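Local atomic coordinates of SAP-like pentraxin (PDB entry 3FLP), a protein that probably binds sugar-bearing ligands with the help of calcium, as an invertebrate lectin of the pentraxin family assembled from doubly stacked heptameric rings. Residues D3-K8 with L163-V168; I9-T14 with D205-G210; H21-Q26 with S200-D205; V168-L173 with G191-W196. One frame throughout, in Å; residues are numbered along the deposited sequence.

Contact 1: D3-K8 with L163-V168; sequences DIRDVK and LSDLQV
CA of Lys8 lies 4.4 Å from CA of Ser164 where the segments run roughly antiparallel, with no direct hydrogen bond between them. The C-H of Lys8 CA instead turns to Leu163 O, 3.2 Å away. Ser164 fits its CB against Val7 O and Lys8 CB, the latter at 3.7 Å. Its OG, set between backbone N and carbonyl carbon (chi1 88°), shares a water with Asp6; the water donates to Asp6 OD1 at 2.7 Å. This is where the N-terminal strand 7-11 joins strand 161-169 in one sheet of the pentraxin beta sandwich, just after the 3-10 turn of residues 4-6. Asp165 lies side by side with Arg5, its OD1 3.9 Å from Arg5 CB. The guanidinium turns away to grip Asp3 side-on, Arg5 NE meeting Asp3 OD2 at 2.7 Å in the guanidinium plane and NH2 meeting Asp3 OD1. Backbone N of Arg5 also reaches OD2, from the opposite face of the carboxylate; this bond to the N two residues on closes an Asx turn. Gln167 NE2 holds Asp165 OD1 at 2.7 Å, arriving nearly along the C-O axis of the carboxylate. OD2 of Asp165 has salt bridges to Arg39 and Arg188, and Arg188 also binds Asp6.

Contact 2: I9-T14 with D205-G210; sequences ISFPGT and DGVIVG
Ile9 and Val209 stand side by side on one face of the antiparallel pair, pointing the same way, with Ile9 CD1 3.8 Å from Val209 CG2. The other branch of Ile9, CG2, is held anti to the backbone N (CG1 at chi1 -63°) and touches Val207 CB at 3.7 Å, the two side chains crossing at a slant. The same CG2 lies over one face of the Phe11 ring, offset toward the rim. Val207 runs alongside Phe11 and meets it obliquely, CG1 to CD1 at 3.7 Å, so that Ile9, Val207 and Phe11 form one hydrocarbon cluster. The opposite face carries Ser10 and Ile208, whose CB atoms approach to 3.8 Å. Beyond them the Pro12 ring crosses the end of Ile208 at a slant and sets its CG 3.3 Å from Gly206 O. Between the faces, Ser10 and Ile208 form a hydrogen-bonded pair: Ser10 N reaches Ile208 O at 2.8 Å, and Ile208 N returns to Ser10 O. Strand 207-211 thereby pairs with strand 7-11, whose other edge carries strand 161-169, and Val207 to Val209 pair with a strand of a neighbouring subunit. Chemically the faces differ: the contacts on the Ile9 side are between hydrocarbon groups, with Leu22 and Trp196 beyond, whereas on the Ser10 side a water bonded to Ser10 OG also donates to Ile208 O at 2.8 Å, giving that carbonyl a second donor.

Contact 3: H21-Q26 with S200-D205; sequences HLRFMQ and SFVADD
Phe201 sets its CB over the centre of the Phe24 ring, 3.9 Å above the plane, while a water lies at the edge of that ring. The Phe201 ring is covered on one face by Leu22 CD1, which sits toward the rim and makes a CH-pi contact. The two phenyl groups lean obliquely, their planes 56° apart. Phe201 CG falls between backbone N and carbonyl carbon (chi1 57°), which starts the ring on the side of Leu22. On the other side of the sheet, Val202 CG2 lies over one face of the Arg23 guanidinium, 3.7 Å from NH2, and Met25 crosses Val202 at about a right angle. The His21 ring runs beside Asp204, its CE1 3.6 Å from Asp204 CB, and its ND1 is bonded to Phe19 O. Strands 21-24 and 201-204 are antiparallel neighbours: Val202 N bonds to Arg23 O at 2.7 Å and Arg23 N to Val202 O; His21 and Asp204 exchange a like pair of bonds. Met25 N donates to Ser200 O at 3.0 Å from above the carbonyl plane. Strand 201-204 ends the seven-stranded sheet within the chain, and its other edge pairs with a neighbouring subunit. One face is thus aromatic and aliphatic, packing also on Trp196 and strand 139-142; on the mixed face Asp204 OD1 takes Asp205 N yet comes close to Asp204 of that subunit, which probably disfavours two full charges.

Contact 4: V168-L173 with G191-W196; sequences VWDEAL and GNVISW
Asn192 binds Asp170 with both ends of its amide. ND2 of Asn192 donates to Asp170 OD1 at 2.9 Å, arriving well above the carboxylate plane, while Asn192 OD1 accepts the backbone N-H of Asp170, N to OD1 3.2 Å, on a lone pair. The CG of Asn192, between backbone N and carbonyl carbon (chi1 71°), starts the side chain back toward the strand. Next to this grip is a classic beta bulge: Val193 and Ile194 both face Val168, and their N-H groups reach Val168 O from the same face of its plane, Val193 N at 2.9 Å. Val168 N completes the pair by donating to Ile194 O, also 2.9 Å away. Around these bonds the side chains close in. Val168 and Ile194 stand side by side, Val168 CB 3.7 Å from Ile194 CB. Val168 also slants across Val193, touching it with CG1. Val193 CG2 presses on Asp170 CB at 3.5 Å. The Trp169 indole is sandwiched: Gly191 CA lies over its five-membered ring, 3.6 Å from the centroid, and Leu173 CD2 covers the opposite face. Its NE1 bonds to Leu217 O of a neighbouring subunit, so the indole also serves the interface. Short strand 194-195 borders strand 161-169; Val168 continues inward onto Leu34 and Val36 of strand 33-42, and Trp169 and Leu173 pack against Val181 of helix 175-182.

In the fold
Contacts 1, 2 and 4 lie on one sheet of the sandwich, contact 3 on the other. Contacts 1 and 2 share strand 7-11, which lies between strands 161-169 and 207-211; Lys8 N to Gly210 O and Leu163 O to Ile9 N, both 2.8 Å, are probable hydrogen bonds. Contacts 1 and 4 share Val168. Trp196 of contact 4 links all four: NE1 probably bonds to Val7 O at 2.8 Å, and its ring meets Ile9 (contact 2), Leu22 and Phe201 (contact 3). Contacts 2 and 3, centres about 12 Å apart, both extend to a neighbouring subunit. Contact 3 comes nearest the calcium site, the Arg23 side chain about 6 Å from that of Gln146, the His21 side chain about 13 Å from a bound calcium ion.

Contact 1: D3-K8 with L163-V168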
loop_
_atom_site.group_PDB
_atom_site.type_symbol
_atom_site.label_atom_id
_atom_site.label_comp_id
_atom_site.label_asym_id
_atom_site.label_seq_id
_atom_site.Cartn_x
_atom_site.Cartn_y
_atom_site.Cartn_z
ATOM N N ASP A 3 9.031 -16.290 -20.681
ATOM C CA ASP A 3 10.161 -15.369 -20.807
ATOM C C ASP A 3 11.018 -15.724 -22.027
ATOM O O ASP A 3 11.244 -16.899 -22.321
ATOM C CB ASP A 3 11.020 -15.456 -19.542
ATOM C CG ASP A 3 11.945 -14.267 -19.380
ATOM O OD1 ASP A 3 11.538 -13.275 -18.737
ATOM O OD2 ASP A 3 13.080 -14.321 -19.900
ATOM N N ILE A 4 11.513 -14.703 -22.714
ATOM C CA ILE A 4 12.342 -14.901 -23.892
ATOM C C ILE A 4 13.623 -15.686 -23.596
ATOM O O ILE A 4 14.192 -16.323 -24.486
ATOM C CB ILE A 4 12.709 -13.549 -24.526
ATOM C CG1 ILE A 4 12.701 -13.684 -26.045
ATOM C CG2 ILE A 4 14.081 -13.071 -24.025
ATOM C CD1 ILE A 4 12.786 -12.357 -26.765
ATOM N N ARG A 5 14.073 -15.644 -22.345
ATOM C CA ARG A 5 15.276 -16.364 -21.957
ATOM C C ARG A 5 15.067 -17.875 -21.933
ATOM O O ARG A 5 16.032 -18.629 -21.902
ATOM C CB ARG A 5 15.781 -15.871 -20.593
ATOM C CG ARG A 5 16.531 -14.542 -20.684
ATOM C CD ARG A 5 16.666 -13.835 -19.336
ATOM N NE ARG A 5 15.360 -13.456 -18.806
ATOM C CZ ARG A 5 15.167 -12.673 -17.746
ATOM N NH1 ARG A 5 16.204 -12.167 -17.083
ATOM N NH2 ARG A 5 13.930 -12.400 -17.350
ATOM N N ASP A 6 13.811 -18.315 -21.965
ATOM C CA ASP A 6 13.508 -19.743 -21.952
ATOM C C ASP A 6 13.268 -20.322 -23.349
ATOM O O ASP A 6 12.918 -21.499 -23.483
ATOM C CB ASP A 6 12.286 -20.041 -21.057
ATOM C CG ASP A 6 12.570 -19.837 -19.562
ATOM O OD1 ASP A 6 13.591 -20.357 -19.056
ATOM O OD2 ASP A 6 11.764 -19.166 -18.887
ATOM N N VAL A 7 13.429 -19.504 -24.388
ATOM C CA VAL A 7 13.263 -19.997 -25.757
ATOM C C VAL A 7 14.421 -20.965 -25.970
ATOM O O VAL A 7 15.527 -20.728 -25.483
ATOM C CB VAL A 7 13.354 -18.846 -26.798
ATOM C CG1 VAL A 7 13.556 -19.408 -28.215
ATOM C CG2 VAL A 7 12.087 -18.011 -26.748
ATOM N N LYS A 8 14.176 -22.062 -26.672
ATOM C CA LYS A 8 15.241 -23.019 -26.905
ATOM C C LYS A 8 15.349 -23.376 -28.385
ATOM O O LYS A 8 14.408 -23.189 -29.162
ATOM C CB LYS A 8 15.006 -24.296 -26.080
ATOM C CG LYS A 8 13.968 -25.236 -26.677
ATOM C CD LYS A 8 13.825 -26.522 -25.869
ATOM C CE LYS A 8 12.702 -27.387 -26.436
ATOM N NZ LYS A 8 12.520 -28.639 -25.654
ATOM N N LEU A 163 19.420 -26.289 -26.749
ATOM C CA LEU A 163 20.167 -25.208 -26.125
ATOM C C LEU A 163 19.290 -23.989 -25.869
ATOM O O LEU A 163 18.401 -23.671 -26.658
ATOM C CB LEU A 163 21.352 -24.834 -27.026
ATOM C CG LEU A 163 22.330 -23.759 -26.561
ATOM C CD1 LEU A 163 23.696 -24.004 -27.207
ATOM C CD2 LEU A 163 21.789 -22.380 -26.907
ATOM N N SER A 164 19.536 -23.316 -24.751
ATOM C CA SER A 164 18.787 -22.111 -24.428
ATOM C C SER A 164 19.542 -21.226 -23.447
ATOM O O SER A 164 20.538 -21.641 -22.853
ATOM C CB SER A 164 17.405 -22.453 -23.871
ATOM O OG SER A 164 17.450 -22.638 -22.479
ATOM N N ASP A 165 19.082 -19.984 -23.324
ATOM C CA ASP A 165 19.661 -19.010 -22.404
ATOM C C ASP A 165 21.172 -18.804 -22.598
ATOM O O ASP A 165 21.939 -18.822 -21.635
ATOM C CB ASP A 165 19.367 -19.449 -20.965
ATOM C CG ASP A 165 19.207 -18.281 -20.006
ATOM O OD1 ASP A 165 19.509 -17.126 -20.381
ATOM O OD2 ASP A 165 18.784 -18.532 -18.859
ATOM N N LEU A 166 21.594 -18.606 -23.844
ATOM C CA LEU A 166 23.008 -18.372 -24.146
ATOM C C LEU A 166 23.354 -16.932 -23.774
ATOM O O LEU A 166 22.767 -15.988 -24.302
ATOM C CB LEU A 166 23.294 -18.587 -25.635
ATOM C CG LEU A 166 24.665 -18.120 -26.147
ATOM C CD1 LEU A 166 25.787 -19.001 -25.552
ATOM C CD2 LEU A 166 24.676 -18.185 -27.674
ATOM N N GLN A 167 24.307 -16.771 -22.863
ATOM C CA GLN A 167 24.727 -15.448 -22.416
ATOM C C GLN A 167 26.252 -15.359 -22.492
ATOM O O GLN A 167 26.958 -16.214 -21.953
ATOM C CB GLN A 167 24.263 -15.215 -20.978
ATOM C CG GLN A 167 22.775 -15.481 -20.726
ATOM C CD GLN A 167 21.848 -14.550 -21.495
ATOM O OE1 GLN A 167 22.265 -13.501 -21.994
ATOM N NE2 GLN A 167 20.581 -14.922 -21.577
ATOM N N VAL A 168 26.749 -14.317 -23.153
ATOM C CA VAL A 168 28.184 -14.112 -23.334
ATOM C C VAL A 168 28.643 -12.724 -22.876
ATOM O O VAL A 168 28.058 -11.714 -23.263
ATOM C CB VAL A 168 28.574 -14.282 -24.834
ATOM C CG1 VAL A 168 30.090 -14.123 -25.014
ATOM C CG2 VAL A 168 28.104 -15.661 -25.345
HETATM O O HOH W 1 15.606 -21.711 -20.201
#

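Contact 2: I9-T14 with D205-G210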
loop_
_atom_site.group_PDB
_atom_site.type_symbol
_atom_site.label_atom_id
_atom_site.label_comp_id
_atom_site.label_asym_id
_atom_site.label_seq_id
_atom_site.Cartn_x
_atom_site.Cartn_y
_atom_site.Cartn_z
ATOM N N ILE A 9 16.512 -23.885 -28.764
ATOM C CA ILE A 9 16.759 -24.300 -30.136
ATOM C C ILE A 9 17.192 -25.756 -30.070
ATOM O O ILE A 9 18.058 -26.115 -29.269
ATOM C CB ILE A 9 17.911 -23.488 -30.788
ATOM C CG1 ILE A 9 17.542 -22.000 -30.869
ATOM C CG2 ILE A 9 18.223 -24.055 -32.168
ATOM C CD1 ILE A 9 16.413 -21.693 -31.815
ATOM N N SER A 10 16.576 -26.593 -30.896
ATOM C CA SER A 10 16.931 -28.004 -30.949
ATOM C C SER A 10 17.774 -28.257 -32.192
ATOM O O SER A 10 17.406 -27.847 -33.294
ATOM C CB SER A 10 15.672 -28.880 -31.003
ATOM O OG SER A 10 14.879 -28.711 -29.843
ATOM N N PHE A 11 18.913 -28.912 -31.995
ATOM C CA PHE A 11 19.825 -29.272 -33.078
ATOM C C PHE A 11 19.594 -30.777 -33.197
ATOM O O PHE A 11 20.231 -31.567 -32.508
ATOM C CB PHE A 11 21.264 -28.950 -32.659
ATOM C CG PHE A 11 21.519 -27.475 -32.464
ATOM C CD1 PHE A 11 21.875 -26.669 -33.539
ATOM C CD2 PHE A 11 21.351 -26.888 -31.215
ATOM C CE1 PHE A 11 22.060 -25.293 -33.374
ATOM C CE2 PHE A 11 21.530 -25.517 -31.037
ATOM C CZ PHE A 11 21.885 -24.716 -32.121
ATOM N N PRO A 12 18.663 -31.181 -34.078
ATOM C CA PRO A 12 18.217 -32.548 -34.383
ATOM C C PRO A 12 19.262 -33.637 -34.552
ATOM O O PRO A 12 19.160 -34.710 -33.950
ATOM C CB PRO A 12 17.387 -32.367 -35.655
ATOM C CG PRO A 12 16.913 -30.946 -35.561
ATOM C CD PRO A 12 18.153 -30.248 -35.098
ATOM N N GLY A 13 20.256 -33.367 -35.383
ATOM C CA GLY A 13 21.286 -34.349 -35.652
ATOM C C GLY A 13 21.905 -33.939 -36.971
ATOM O O GLY A 13 21.219 -33.402 -37.846
ATOM N N THR A 14 23.196 -34.188 -37.125
ATOM C CA THR A 14 23.885 -33.793 -38.336
ATOM C C THR A 14 24.246 -34.946 -39.272
ATOM O O THR A 14 24.646 -36.026 -38.839
ATOM C CB THR A 14 25.176 -33.006 -37.983
ATOM O OG1 THR A 14 24.836 -31.832 -37.232
ATOM C CG2 THR A 14 25.925 -32.598 -39.242
ATOM N N ASP A 205 19.291 -25.216 -41.725
ATOM C CA ASP A 205 19.307 -26.672 -41.773
ATOM C C ASP A 205 18.432 -27.401 -40.752
ATOM O O ASP A 205 18.871 -28.344 -40.103
ATOM C CB ASP A 205 20.753 -27.202 -41.702
ATOM C CG ASP A 205 21.510 -27.054 -43.039
ATOM O OD1 ASP A 205 20.859 -26.840 -44.088
ATOM O OD2 ASP A 205 22.758 -27.170 -43.046
ATOM N N GLY A 206 17.194 -26.946 -40.615
ATOM C CA GLY A 206 16.254 -27.607 -39.730
ATOM C C GLY A 206 16.338 -27.520 -38.217
ATOM O O GLY A 206 15.948 -28.476 -37.547
ATOM N N VAL A 207 16.837 -26.418 -37.661
ATOM C CA VAL A 207 16.865 -26.309 -36.209
ATOM C C VAL A 207 15.409 -26.094 -35.805
ATOM O O VAL A 207 14.612 -25.567 -36.590
ATOM C CB VAL A 207 17.730 -25.126 -35.715
ATOM C CG1 VAL A 207 19.209 -25.468 -35.873
ATOM C CG2 VAL A 207 17.391 -23.855 -36.487
ATOM N N ILE A 208 15.057 -26.515 -34.595
ATOM C CA ILE A 208 13.688 -26.386 -34.119
ATOM C C ILE A 208 13.586 -25.349 -33.015
ATOM O O ILE A 208 14.309 -25.417 -32.022
ATOM C CB ILE A 208 13.164 -27.739 -33.578
ATOM C CG1 ILE A 208 13.342 -28.827 -34.640
ATOM C CG2 ILE A 208 11.697 -27.616 -33.203
ATOM C CD1 ILE A 208 13.038 -30.231 -34.142
ATOM N N VAL A 209 12.686 -24.386 -33.197
ATOM C CA VAL A 209 12.477 -23.337 -32.211
ATOM C C VAL A 209 11.345 -23.766 -31.270
ATOM O O VAL A 209 10.238 -24.086 -31.713
ATOM C CB VAL A 209 12.093 -21.994 -32.875
ATOM C CG1 VAL A 209 11.869 -20.934 -31.795
ATOM C CG2 VAL A 209 13.187 -21.547 -33.848
ATOM N N GLY A 210 11.632 -23.778 -29.973
ATOM C CA GLY A 210 10.633 -24.165 -28.999
ATOM C C GLY A 210 10.874 -23.505 -27.658
ATOM O O GLY A 210 11.516 -22.451 -27.575
HETATM O O HOH W 2 12.970 -26.761 -29.945
#

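Contact 3: H21-Q26 with S200-D205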
loop_
_atom_site.group_PDB
_atom_site.type_symbol
_atom_site.label_atom_id
_atom_site.label_comp_id
_atom_site.label_asym_id
_atom_site.label_seq_id
_atom_site.Cartn_x
_atom_site.Cartn_y
_atom_site.Cartn_z
ATOM N N HIS A 21 22.446 -25.395 -37.545
ATOM C CA HIS A 21 23.278 -24.445 -36.816
ATOM C C HIS A 21 22.674 -23.052 -36.753
ATOM O O HIS A 21 21.684 -22.746 -37.410
ATOM C CB HIS A 21 24.656 -24.314 -37.481
ATOM C CG HIS A 21 24.630 -23.565 -38.781
ATOM N ND1 HIS A 21 24.136 -24.108 -39.949
ATOM C CD2 HIS A 21 25.024 -22.305 -39.093
ATOM C CE1 HIS A 21 24.229 -23.220 -40.923
ATOM N NE2 HIS A 21 24.766 -22.117 -40.430
ATOM N N LEU A 22 23.311 -22.208 -35.954
ATOM C CA LEU A 22 22.922 -20.817 -35.807
ATOM C C LEU A 22 24.188 -20.025 -36.119
ATOM O O LEU A 22 25.294 -20.487 -35.838
ATOM C CB LEU A 22 22.506 -20.499 -34.368
ATOM C CG LEU A 22 21.460 -21.346 -33.645
ATOM C CD1 LEU A 22 21.130 -20.682 -32.301
ATOM C CD2 LEU A 22 20.213 -21.463 -34.492
ATOM N N ARG A 23 24.027 -18.847 -36.710
ATOM C CA ARG A 23 25.165 -17.985 -36.999
ATOM C C ARG A 23 24.727 -16.578 -36.625
ATOM O O ARG A 23 23.750 -16.058 -37.174
ATOM C CB ARG A 23 25.551 -18.024 -38.482
ATOM C CG ARG A 23 26.838 -17.235 -38.781
ATOM C CD ARG A 23 27.188 -17.213 -40.271
ATOM N NE ARG A 23 26.330 -16.294 -41.015
ATOM C CZ ARG A 23 25.491 -16.658 -41.979
ATOM N NH1 ARG A 23 25.386 -17.931 -42.331
ATOM N NH2 ARG A 23 24.747 -15.748 -42.588
ATOM N N PHE A 24 25.429 -15.963 -35.684
ATOM C CA PHE A 24 25.057 -14.618 -35.281
ATOM C C PHE A 24 25.387 -13.611 -36.366
ATOM O O PHE A 24 26.459 -13.654 -36.971
ATOM C CB PHE A 24 25.718 -14.260 -33.956
ATOM C CG PHE A 24 25.087 -14.947 -32.783
ATOM C CD1 PHE A 24 25.383 -16.275 -32.499
ATOM C CD2 PHE A 24 24.139 -14.289 -32.005
ATOM C CE1 PHE A 24 24.741 -16.947 -31.450
ATOM C CE2 PHE A 24 23.485 -14.952 -30.951
ATOM C CZ PHE A 24 23.790 -16.285 -30.678
ATOM N N MET A 25 24.434 -12.721 -36.620
ATOM C CA MET A 25 24.563 -11.703 -37.654
ATOM C C MET A 25 25.674 -10.688 -37.415
ATOM O O MET A 25 26.310 -10.246 -38.359
ATOM C CB MET A 25 23.230 -10.971 -37.826
ATOM C CG MET A 25 22.084 -11.860 -38.300
ATOM S SD MET A 25 22.385 -12.527 -39.956
ATOM C CE MET A 25 22.087 -11.072 -40.948
ATOM N N GLN A 26 25.908 -10.324 -36.158
ATOM C CA GLN A 26 26.935 -9.347 -35.834
ATOM C C GLN A 26 28.208 -10.018 -35.331
ATOM O O GLN A 26 28.161 -10.907 -34.478
ATOM C CB GLN A 26 26.392 -8.364 -34.782
ATOM C CG GLN A 26 27.332 -7.225 -34.412
ATOM C CD GLN A 26 26.668 -6.187 -33.514
ATOM O OE1 GLN A 26 25.766 -6.508 -32.743
ATOM N NE2 GLN A 26 27.124 -4.942 -33.598
ATOM N N SER A 200 20.481 -10.913 -32.975
ATOM C CA SER A 200 20.053 -11.654 -34.157
ATOM C C SER A 200 20.976 -12.761 -34.630
ATOM O O SER A 200 22.197 -12.629 -34.601
ATOM C CB SER A 200 19.846 -10.674 -35.316
ATOM O OG SER A 200 18.914 -9.675 -34.953
ATOM N N PHE A 201 20.375 -13.848 -35.091
ATOM C CA PHE A 201 21.136 -14.971 -35.607
ATOM C C PHE A 201 20.373 -15.683 -36.710
ATOM O O PHE A 201 19.138 -15.686 -36.728
ATOM C CB PHE A 201 21.488 -15.942 -34.476
ATOM C CG PHE A 201 20.301 -16.475 -33.715
ATOM C CD1 PHE A 201 19.574 -17.563 -34.196
ATOM C CD2 PHE A 201 19.934 -15.910 -32.497
ATOM C CE1 PHE A 201 18.497 -18.088 -33.471
ATOM C CE2 PHE A 201 18.862 -16.425 -31.763
ATOM C CZ PHE A 201 18.141 -17.518 -32.251
ATOM N N VAL A 202 21.114 -16.252 -37.648
ATOM C CA VAL A 202 20.525 -16.988 -38.748
ATOM C C VAL A 202 20.299 -18.419 -38.274
ATOM O O VAL A 202 21.160 -19.001 -37.617
ATOM C CB VAL A 202 21.472 -17.010 -39.963
ATOM C CG1 VAL A 202 20.877 -17.842 -41.081
ATOM C CG2 VAL A 202 21.712 -15.605 -40.453
ATOM N N ALA A 203 19.133 -18.974 -38.583
ATOM C CA ALA A 203 18.814 -20.350 -38.210
ATOM C C ALA A 203 18.806 -21.127 -39.520
ATOM O O ALA A 203 18.179 -20.698 -40.492
ATOM C CB ALA A 203 17.452 -20.419 -37.542
ATOM N N ASP A 204 19.503 -22.256 -39.571
ATOM C CA ASP A 204 19.539 -23.006 -40.820
ATOM C C ASP A 204 19.604 -24.514 -40.643
ATOM O O ASP A 204 19.923 -25.023 -39.569
ATOM C CB ASP A 204 20.732 -22.548 -41.666
ATOM C CG ASP A 204 20.475 -22.681 -43.160
ATOM O OD1 ASP A 204 19.495 -23.353 -43.550
ATOM O OD2 ASP A 204 21.260 -22.116 -43.952
ATOM N N ASP A 205 19.291 -25.216 -41.725
ATOM C CA ASP A 205 19.307 -26.672 -41.773
ATOM C C ASP A 205 18.432 -27.401 -40.752
ATOM O O ASP A 205 18.871 -28.344 -40.103
ATOM C CB ASP A 205 20.753 -27.202 -41.702
ATOM C CG ASP A 205 21.510 -27.054 -43.039
ATOM O OD1 ASP A 205 20.859 -26.840 -44.088
ATOM O OD2 ASP A 205 22.758 -27.170 -43.046
HETATM O O HOH W 3 24.279 -10.870 -33.566
#

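Contact 4: V168-L173 with G191-W196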
loop_
_atom_site.group_PDB
_atom_site.type_symbol
_atom_site.label_atom_id
_atom_site.label_comp_id
_atom_site.label_asym_id
_atom_site.label_seq_id
_atom_site.Cartn_x
_atom_site.Cartn_y
_atom_site.Cartn_z
ATOM N N VAL A 168 26.749 -14.317 -23.153
ATOM C CA VAL A 168 28.184 -14.112 -23.334
ATOM C C VAL A 168 28.643 -12.724 -22.876
ATOM O O VAL A 168 28.058 -11.714 -23.263
ATOM C CB VAL A 168 28.574 -14.282 -24.834
ATOM C CG1 VAL A 168 30.090 -14.123 -25.014
ATOM C CG2 VAL A 168 28.104 -15.661 -25.345
ATOM N N TRP A 169 29.697 -12.695 -22.059
ATOM C CA TRP A 169 30.285 -11.465 -21.527
ATOM C C TRP A 169 31.742 -11.391 -21.982
ATOM O O TRP A 169 32.389 -12.425 -22.156
ATOM C CB TRP A 169 30.290 -11.482 -19.992
ATOM C CG TRP A 169 28.960 -11.348 -19.322
ATOM C CD1 TRP A 169 28.371 -10.196 -18.887
ATOM C CD2 TRP A 169 28.080 -12.414 -18.947
ATOM N NE1 TRP A 169 27.180 -10.479 -18.256
ATOM C CE2 TRP A 169 26.978 -11.832 -18.278
ATOM C CE3 TRP A 169 28.115 -13.806 -19.110
ATOM C CZ2 TRP A 169 25.920 -12.596 -17.769
ATOM C CZ3 TRP A 169 27.063 -14.567 -18.604
ATOM C CH2 TRP A 169 25.979 -13.957 -17.942
ATOM N N ASP A 170 32.268 -10.182 -22.161
ATOM C CA ASP A 170 33.665 -10.050 -22.562
ATOM C C ASP A 170 34.530 -9.818 -21.317
ATOM O O ASP A 170 35.486 -9.040 -21.320
ATOM C CB ASP A 170 33.827 -8.917 -23.585
ATOM C CG ASP A 170 33.473 -7.554 -23.024
ATOM O OD1 ASP A 170 32.762 -7.472 -22.008
ATOM O OD2 ASP A 170 33.902 -6.548 -23.624
ATOM N N GLU A 171 34.162 -10.510 -20.243
ATOM C CA GLU A 171 34.871 -10.445 -18.972
ATOM C C GLU A 171 34.973 -11.865 -18.440
ATOM O O GLU A 171 34.271 -12.754 -18.916
ATOM C CB GLU A 171 34.116 -9.570 -17.960
ATOM C CG GLU A 171 34.088 -8.082 -18.328
ATOM C CD GLU A 171 33.974 -7.176 -17.110
ATOM O OE1 GLU A 171 34.649 -7.460 -16.099
ATOM O OE2 GLU A 171 33.229 -6.173 -17.167
ATOM N N ALA A 172 35.858 -12.082 -17.471
ATOM C CA ALA A 172 36.025 -13.403 -16.873
ATOM C C ALA A 172 35.276 -13.426 -15.545
ATOM O O ALA A 172 35.827 -13.061 -14.507
ATOM C CB ALA A 172 37.501 -13.700 -16.643
ATOM N N LEU A 173 34.015 -13.850 -15.596
ATOM C CA LEU A 173 33.162 -13.920 -14.420
ATOM C C LEU A 173 33.763 -14.743 -13.279
ATOM O O LEU A 173 34.463 -15.729 -13.510
ATOM C CB LEU A 173 31.791 -14.480 -14.822
ATOM C CG LEU A 173 30.708 -13.462 -15.223
ATOM C CD1 LEU A 173 31.217 -12.517 -16.276
ATOM C CD2 LEU A 173 29.467 -14.200 -15.719
ATOM N N GLY A 191 24.157 -11.473 -21.021
ATOM C CA GLY A 191 25.511 -11.118 -21.409
ATOM C C GLY A 191 25.557 -9.794 -22.155
ATOM O O GLY A 191 24.580 -9.421 -22.805
ATOM N N ASN A 192 26.684 -9.088 -22.065
ATOM C CA ASN A 192 26.840 -7.804 -22.743
ATOM C C ASN A 192 27.332 -7.970 -24.186
ATOM O O ASN A 192 27.207 -7.060 -24.991
ATOM C CB ASN A 192 27.801 -6.885 -21.961
ATOM C CG ASN A 192 29.257 -7.339 -22.040
ATOM O OD1 ASN A 192 29.581 -8.506 -21.802
ATOM N ND2 ASN A 192 30.140 -6.410 -22.360
ATOM N N VAL A 193 27.897 -9.130 -24.504
ATOM C CA VAL A 193 28.378 -9.398 -25.858
ATOM C C VAL A 193 27.229 -10.055 -26.624
ATOM O O VAL A 193 26.838 -9.596 -27.695
ATOM C CB VAL A 193 29.604 -10.336 -25.825
ATOM C CG1 VAL A 193 30.057 -10.660 -27.234
ATOM C CG2 VAL A 193 30.733 -9.673 -25.052
ATOM N N ILE A 194 26.690 -11.134 -26.062
ATOM C CA ILE A 194 25.556 -11.832 -26.657
ATOM C C ILE A 194 24.515 -12.072 -25.572
ATOM O O ILE A 194 24.825 -12.624 -24.517
ATOM C CB ILE A 194 25.941 -13.215 -27.251
ATOM C CG1 ILE A 194 26.753 -13.037 -28.534
ATOM C CG2 ILE A 194 24.682 -14.025 -27.556
ATOM C CD1 ILE A 194 27.157 -14.358 -29.179
ATOM N N SER A 195 23.291 -11.627 -25.827
ATOM C CA SER A 195 22.190 -11.829 -24.901
ATOM C C SER A 195 21.171 -12.660 -25.675
ATOM O O SER A 195 20.693 -12.236 -26.723
ATOM C CB SER A 195 21.577 -10.491 -24.478
ATOM O OG SER A 195 20.453 -10.705 -23.635
ATOM N N TRP A 196 20.861 -13.847 -25.161
ATOM C CA TRP A 196 19.935 -14.758 -25.818
ATOM C C TRP A 196 18.654 -14.100 -26.330
ATOM O O TRP A 196 17.927 -13.460 -25.578
ATOM C CB TRP A 196 19.572 -15.901 -24.870
ATOM C CG TRP A 196 18.848 -17.042 -25.542
ATOM C CD1 TRP A 196 17.706 -17.657 -25.113
ATOM C CD2 TRP A 196 19.274 -17.762 -26.707
ATOM N NE1 TRP A 196 17.399 -18.722 -25.929
ATOM C CE2 TRP A 196 18.347 -18.810 -26.914
ATOM C CE3 TRP A 196 20.352 -17.627 -27.590
ATOM C CZ2 TRP A 196 18.469 -19.719 -27.968
ATOM C CZ3 TRP A 196 20.472 -18.530 -28.638
ATOM C CH2 TRP A 196 19.536 -19.564 -28.817
#